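Local coordinates for KP6 killer toxin subunit alpha (PDB 4GVB), which is the receptor-recognising half of a secreted, virally encoded heterodimeric killer toxin that, together with its beta subunit, is lethal to sensitive fungal cells, at residues K13-T19 and N71-L77; E26-A32 and Y44-H50. One frame throughout, in Å; residues are numbered along the deposited sequence.

Interaction 1 of 2, residues K13-T19 and N71-L77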
# COMPACT_ATOMS: atom_id res chain seq x y z
N LYS A 13 -6.88 -15.41 -16.37
CA LYS A 13 -7.23 -14.61 -17.53
C LYS A 13 -6.63 -13.21 -17.46
O LYS A 13 -6.44 -12.55 -18.47
CB LYS A 13 -8.75 -14.56 -17.70
CG LYS A 13 -9.36 -15.94 -17.79
CD LYS A 13 -10.84 -15.89 -18.16
CE LYS A 13 -11.34 -17.30 -18.47
NZ LYS A 13 -12.46 -17.33 -19.46
N TRP A 14 -6.34 -12.76 -16.24
CA TRP A 14 -5.82 -11.42 -16.04
C TRP A 14 -4.63 -11.46 -15.09
O TRP A 14 -4.55 -12.31 -14.19
CB TRP A 14 -6.91 -10.52 -15.47
CG TRP A 14 -8.12 -10.40 -16.33
CD1 TRP A 14 -9.35 -10.97 -16.11
CD2 TRP A 14 -8.23 -9.67 -17.55
NE1 TRP A 14 -10.22 -10.63 -17.13
CE2 TRP A 14 -9.55 -9.83 -18.02
CE3 TRP A 14 -7.34 -8.88 -18.28
CZ2 TRP A 14 -10.00 -9.23 -19.19
CZ3 TRP A 14 -7.79 -8.29 -19.46
CH2 TRP A 14 -9.10 -8.47 -19.90
N GLU A 15 -3.69 -10.53 -15.29
CA GLU A 15 -2.53 -10.39 -14.44
C GLU A 15 -2.33 -8.91 -14.19
O GLU A 15 -1.91 -8.19 -15.10
CB GLU A 15 -1.31 -10.96 -15.14
CG GLU A 15 0.00 -10.65 -14.47
CD GLU A 15 1.14 -11.30 -15.20
OE1 GLU A 15 0.89 -11.81 -16.31
OE2 GLU A 15 2.27 -11.32 -14.66
N CYS A 16 -2.63 -8.44 -12.98
CA CYS A 16 -2.70 -7.00 -12.71
C CYS A 16 -1.79 -6.57 -11.57
O CYS A 16 -1.41 -7.39 -10.74
CB CYS A 16 -4.14 -6.60 -12.36
SG CYS A 16 -5.40 -6.90 -13.61
N TRP A 17 -1.44 -5.29 -11.54
CA TRP A 17 -0.62 -4.75 -10.46
C TRP A 17 -0.81 -3.25 -10.26
O TRP A 17 -1.20 -2.52 -11.19
CB TRP A 17 0.87 -5.06 -10.66
CG TRP A 17 1.48 -4.52 -11.92
CD1 TRP A 17 2.17 -3.34 -12.07
CD2 TRP A 17 1.47 -5.14 -13.21
NE1 TRP A 17 2.57 -3.19 -13.37
CE2 TRP A 17 2.17 -4.28 -14.09
CE3 TRP A 17 0.94 -6.33 -13.71
CZ2 TRP A 17 2.34 -4.58 -15.44
CZ3 TRP A 17 1.11 -6.63 -15.05
CH2 TRP A 17 1.80 -5.75 -15.90
N CYS A 18 -0.52 -2.79 -9.05
CA CYS A 18 -0.55 -1.37 -8.75
C CYS A 18 0.71 -0.68 -9.29
O CYS A 18 1.79 -1.25 -9.25
CB CYS A 18 -0.64 -1.15 -7.23
SG CYS A 18 -2.16 -1.81 -6.49
N THR A 19 0.55 0.54 -9.80
CA THR A 19 1.68 1.32 -10.30
C THR A 19 1.75 2.71 -9.70
O THR A 19 0.74 3.37 -9.51
CB THR A 19 1.67 1.43 -11.84
OG1 THR A 19 0.47 2.10 -12.26
CG2 THR A 19 1.73 0.05 -12.47
N ASN A 71 -2.10 3.90 -9.82
CA ASN A 71 -2.77 3.43 -11.04
C ASN A 71 -2.77 1.91 -11.07
O ASN A 71 -2.25 1.25 -10.16
CB ASN A 71 -2.07 3.99 -12.28
CG ASN A 71 -2.13 5.52 -12.35
OD1 ASN A 71 -1.14 6.18 -12.68
ND2 ASN A 71 -3.30 6.09 -12.05
N MET A 72 -3.37 1.33 -12.11
CA MET A 72 -3.32 -0.12 -12.26
C MET A 72 -2.94 -0.51 -13.69
O MET A 72 -3.43 0.08 -14.65
CB MET A 72 -4.67 -0.74 -11.92
CG MET A 72 -4.73 -2.24 -12.19
SD MET A 72 -6.39 -2.88 -11.93
CE MET A 72 -7.26 -2.19 -13.33
N SER A 73 -2.06 -1.49 -13.81
CA SER A 73 -1.80 -2.12 -15.10
C SER A 73 -2.28 -3.57 -15.08
O SER A 73 -2.14 -4.27 -14.08
CB SER A 73 -0.31 -2.10 -15.44
OG SER A 73 0.11 -0.80 -15.83
N CYS A 74 -2.85 -3.99 -16.21
CA CYS A 74 -3.31 -5.37 -16.38
C CYS A 74 -2.85 -5.92 -17.72
O CYS A 74 -2.84 -5.20 -18.72
CB CYS A 74 -4.83 -5.43 -16.31
SG CYS A 74 -5.53 -5.18 -14.67
N ARG A 75 -2.48 -7.20 -17.74
CA ARG A 75 -2.27 -7.93 -18.99
C ARG A 75 -3.34 -9.02 -19.10
O ARG A 75 -3.72 -9.63 -18.10
CB ARG A 75 -0.87 -8.57 -19.01
CG ARG A 75 0.29 -7.60 -18.84
CD ARG A 75 0.60 -6.85 -20.13
NE ARG A 75 1.52 -5.72 -19.93
CZ ARG A 75 1.15 -4.44 -19.92
NH1 ARG A 75 -0.12 -4.10 -20.09
NH2 ARG A 75 2.07 -3.49 -19.72
N SER A 76 -3.82 -9.24 -20.32
CA SER A 76 -4.75 -10.34 -20.60
C SER A 76 -3.94 -11.62 -20.83
O SER A 76 -2.91 -11.60 -21.49
CB SER A 76 -5.58 -10.00 -21.84
OG SER A 76 -6.31 -11.12 -22.30
N LEU A 77 -4.40 -12.75 -20.28
CA LEU A 77 -3.64 -14.00 -20.42
C LEU A 77 -4.34 -15.00 -21.34
O LEU A 77 -5.50 -14.81 -21.70
CB LEU A 77 -3.38 -14.63 -19.04
CG LEU A 77 -2.60 -13.79 -18.03
CD1 LEU A 77 -2.61 -14.44 -16.63
CD2 LEU A 77 -1.17 -13.59 -18.52
O HOH W 1 -8.48 -12.35 -20.58
O HOH W 2 3.16 -0.95 -15.89
O HOH W 3 -0.29 1.62 -14.85
O HOH W 4 1.72 4.98 -13.36

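Interaction 2 of 2, residues E26-A32 and Y44-H50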
# COMPACT_ATOMS: atom_id res chain seq x y z
N GLU A 26 6.28 -0.37 -10.55
CA GLU A 26 5.43 -1.37 -9.92
C GLU A 26 5.53 -1.28 -8.39
O GLU A 26 6.61 -1.06 -7.85
CB GLU A 26 5.80 -2.77 -10.41
CG GLU A 26 5.75 -2.91 -11.92
CD GLU A 26 5.80 -4.37 -12.38
OE1 GLU A 26 5.78 -5.27 -11.51
OE2 GLU A 26 5.89 -4.61 -13.60
N LEU A 27 4.41 -1.45 -7.70
CA LEU A 27 4.42 -1.39 -6.24
C LEU A 27 3.93 -2.69 -5.63
O LEU A 27 2.74 -2.85 -5.32
CB LEU A 27 3.58 -0.21 -5.75
CG LEU A 27 4.07 1.15 -6.26
CD1 LEU A 27 2.96 2.20 -6.21
CD2 LEU A 27 5.29 1.57 -5.44
N ARG A 28 4.86 -3.62 -5.43
CA ARG A 28 4.51 -4.98 -5.02
C ARG A 28 3.80 -5.04 -3.67
O ARG A 28 2.88 -5.84 -3.50
CB ARG A 28 5.75 -5.89 -5.02
CG ARG A 28 6.72 -5.70 -3.88
CD ARG A 28 7.81 -6.77 -3.91
NE ARG A 28 8.38 -6.92 -5.25
CZ ARG A 28 8.18 -7.97 -6.04
NH1 ARG A 28 7.44 -8.99 -5.63
NH2 ARG A 28 8.74 -8.01 -7.24
N TYR A 29 4.20 -4.20 -2.72
CA TYR A 29 3.54 -4.17 -1.42
C TYR A 29 2.07 -3.77 -1.52
O TYR A 29 1.23 -4.26 -0.77
CB TYR A 29 4.26 -3.22 -0.46
CG TYR A 29 5.54 -3.78 0.10
CD1 TYR A 29 5.54 -4.55 1.25
CD2 TYR A 29 6.76 -3.54 -0.52
CE1 TYR A 29 6.72 -5.06 1.77
CE2 TYR A 29 7.95 -4.05 -0.01
CZ TYR A 29 7.92 -4.81 1.14
OH TYR A 29 9.09 -5.32 1.66
N ALA A 30 1.78 -2.85 -2.43
CA ALA A 30 0.41 -2.41 -2.63
C ALA A 30 -0.39 -3.50 -3.36
O ALA A 30 -1.55 -3.78 -3.02
CB ALA A 30 0.39 -1.13 -3.43
N THR A 31 0.24 -4.11 -4.35
CA THR A 31 -0.38 -5.24 -5.06
C THR A 31 -0.67 -6.37 -4.11
O THR A 31 -1.78 -6.89 -4.09
CB THR A 31 0.51 -5.78 -6.20
OG1 THR A 31 0.73 -4.74 -7.16
CG2 THR A 31 -0.19 -6.95 -6.90
N ALA A 32 0.33 -6.77 -3.33
CA ALA A 32 0.18 -7.85 -2.36
C ALA A 32 -1.01 -7.63 -1.45
O ALA A 32 -1.75 -8.56 -1.17
CB ALA A 32 1.44 -8.02 -1.53
N TYR A 44 -1.64 -14.73 -5.88
CA TYR A 44 -0.56 -13.74 -5.77
C TYR A 44 0.80 -14.33 -6.15
O TYR A 44 1.40 -15.09 -5.40
CB TYR A 44 -0.49 -13.09 -4.38
CG TYR A 44 0.62 -12.06 -4.30
CD1 TYR A 44 0.66 -10.99 -5.18
CD2 TYR A 44 1.64 -12.17 -3.36
CE1 TYR A 44 1.69 -10.06 -5.15
CE2 TYR A 44 2.68 -11.24 -3.32
CZ TYR A 44 2.69 -10.18 -4.21
OH TYR A 44 3.71 -9.24 -4.18
N ASP A 45 1.28 -13.94 -7.32
CA ASP A 45 2.62 -14.32 -7.78
C ASP A 45 3.64 -13.46 -7.04
O ASP A 45 3.97 -12.37 -7.49
CB ASP A 45 2.72 -14.06 -9.29
CG ASP A 45 4.06 -14.50 -9.87
OD1 ASP A 45 5.08 -14.43 -9.16
OD2 ASP A 45 4.09 -14.90 -11.06
N ALA A 46 4.13 -13.95 -5.90
CA ALA A 46 4.97 -13.14 -5.01
C ALA A 46 6.29 -12.77 -5.68
O ALA A 46 6.92 -11.77 -5.32
CB ALA A 46 5.22 -13.86 -3.69
N ARG A 47 6.69 -13.58 -6.65
CA ARG A 47 7.91 -13.32 -7.41
C ARG A 47 7.77 -12.04 -8.25
O ARG A 47 8.42 -11.03 -7.98
CB ARG A 47 8.25 -14.51 -8.31
CG ARG A 47 9.66 -14.48 -8.86
CD ARG A 47 10.70 -14.37 -7.74
NE ARG A 47 10.67 -15.51 -6.82
CZ ARG A 47 11.42 -15.63 -5.73
NH1 ARG A 47 12.28 -14.66 -5.40
NH2 ARG A 47 11.31 -16.70 -4.95
N ALA A 48 6.91 -12.10 -9.27
CA ALA A 48 6.72 -10.95 -10.14
C ALA A 48 5.97 -9.84 -9.41
O ALA A 48 5.86 -8.73 -9.92
CB ALA A 48 6.00 -11.34 -11.40
N GLY A 49 5.45 -10.16 -8.23
CA GLY A 49 4.62 -9.24 -7.47
C GLY A 49 3.36 -8.81 -8.20
O GLY A 49 3.00 -7.64 -8.14
N HIS A 50 2.71 -9.75 -8.90
CA HIS A 50 1.48 -9.47 -9.66
C HIS A 50 0.29 -10.25 -9.10
O HIS A 50 0.48 -11.25 -8.39
CB HIS A 50 1.66 -9.82 -11.14
CG HIS A 50 2.70 -9.01 -11.84
ND1 HIS A 50 3.30 -9.41 -13.01
CD2 HIS A 50 3.26 -7.81 -11.53
CE1 HIS A 50 4.17 -8.50 -13.40
NE2 HIS A 50 4.16 -7.52 -12.51
O HOH W 5 5.90 -5.95 -9.15
O HOH W 6 3.18 -4.71 -8.30

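Interaction 1 of 2, residues K13-T19 and N71-L77
W17 lays one face of its indole over S73, with S73 CB 3.9 Å from the centroid of the five-membered ring in a CH-pi contact, while R75 CG reaches the ring edge at 3.8 Å from CH2. Beneath them runs an antiparallel strand pair, 14-19 against 71-76, an inner and an outermost strand of the four-stranded sheet in this small subunit of helices and one antiparallel sheet. The ladder is regular: E15, W17 and T19 form hydrogen-bonded pairs with R75, S73 and N71, each with two backbone N-H...O bonds of 2.8 to 3.0 Å. Side chains alternate, so W17, S73 and R75 share one face, and the other carries C16, C74 and M72 toward helix 58-67. There C16 and C74, a non-hydrogen-bonded pair with CA atoms just 4.1 Å apart, form a cross-strand disulfide; C18 on the same face is instead bonded to C65 of that helix. Past W14, which packs CZ3 on S76 CB, the ladder closes with L77 N donating to K13 O at 2.7 Å.

Interaction 2 of 2, residues E26-A32 and Y44-H50
A helix-borne arginine reads the backbone of a tight turn here: R28 sends its guanidinium into the bend after strand 43-45, where NH1 and NH2 donate to R47 O at 3.3 and 3.1 Å, and NH1 also makes a weak bond to A46 O at 2.8 Å. D45 OD1 accepts from A48 N at 3.0 Å, an Asx motif, and G49 takes positive phi; R28 NH1 lies only 3.4 Å from G49 CA, where a CB would collide with it. Just ahead of the helix, E26 OE1 accepts from H50 NE2 at 2.9 Å, while H50 ND1 hydrogen-bonds E15 OE2 on strand 14-19. Waters join E26 OE1 to A48 O and T31 OG1 to G49 O; T31 OG1 is also hydrogen-bonded to C18 N. On the other flank A32 CA sits over the face of the Y44 ring, 4.1 Å from its centroid, with A32 CB 3.7 Å from Y44 CZ. Y29 points away and makes a cation-pi interaction with R66 of the beta subunit. D45 and H50 exchange backbone hydrogen bonds, and G49 and H50 both face D45: a beta hairpin closed by a G1 bulge, packed against a short helix.

Overall arrangement
The centres of the two contacts lie about 11 Å apart, and both reach the same antiparallel sheet, ordered 43-45, 50-53, 14-19, 71-76. Interaction 1 joins strands from near the two ends of the chain; interaction 2 comes entirely from the intervening sequence, helix 28-33 following strand 14-19 and packing on the hairpin of strands 43-45 and 50-53, which ends in the sheet's other edge strand. They meet directly: E15 OE2 and H50 ND1 are 2.7 Å apart, and the W17 and H50 rings stack. Helix 28-33 sits beside the C18 end of strand 14-19, where L27 and T31 bond the C18 backbone, T31 OG1 lying 3.0 Å from C18 N. L27 and Y29, at the start of this helix, touch the beta subunit, whereas interaction 1 touches no other chain.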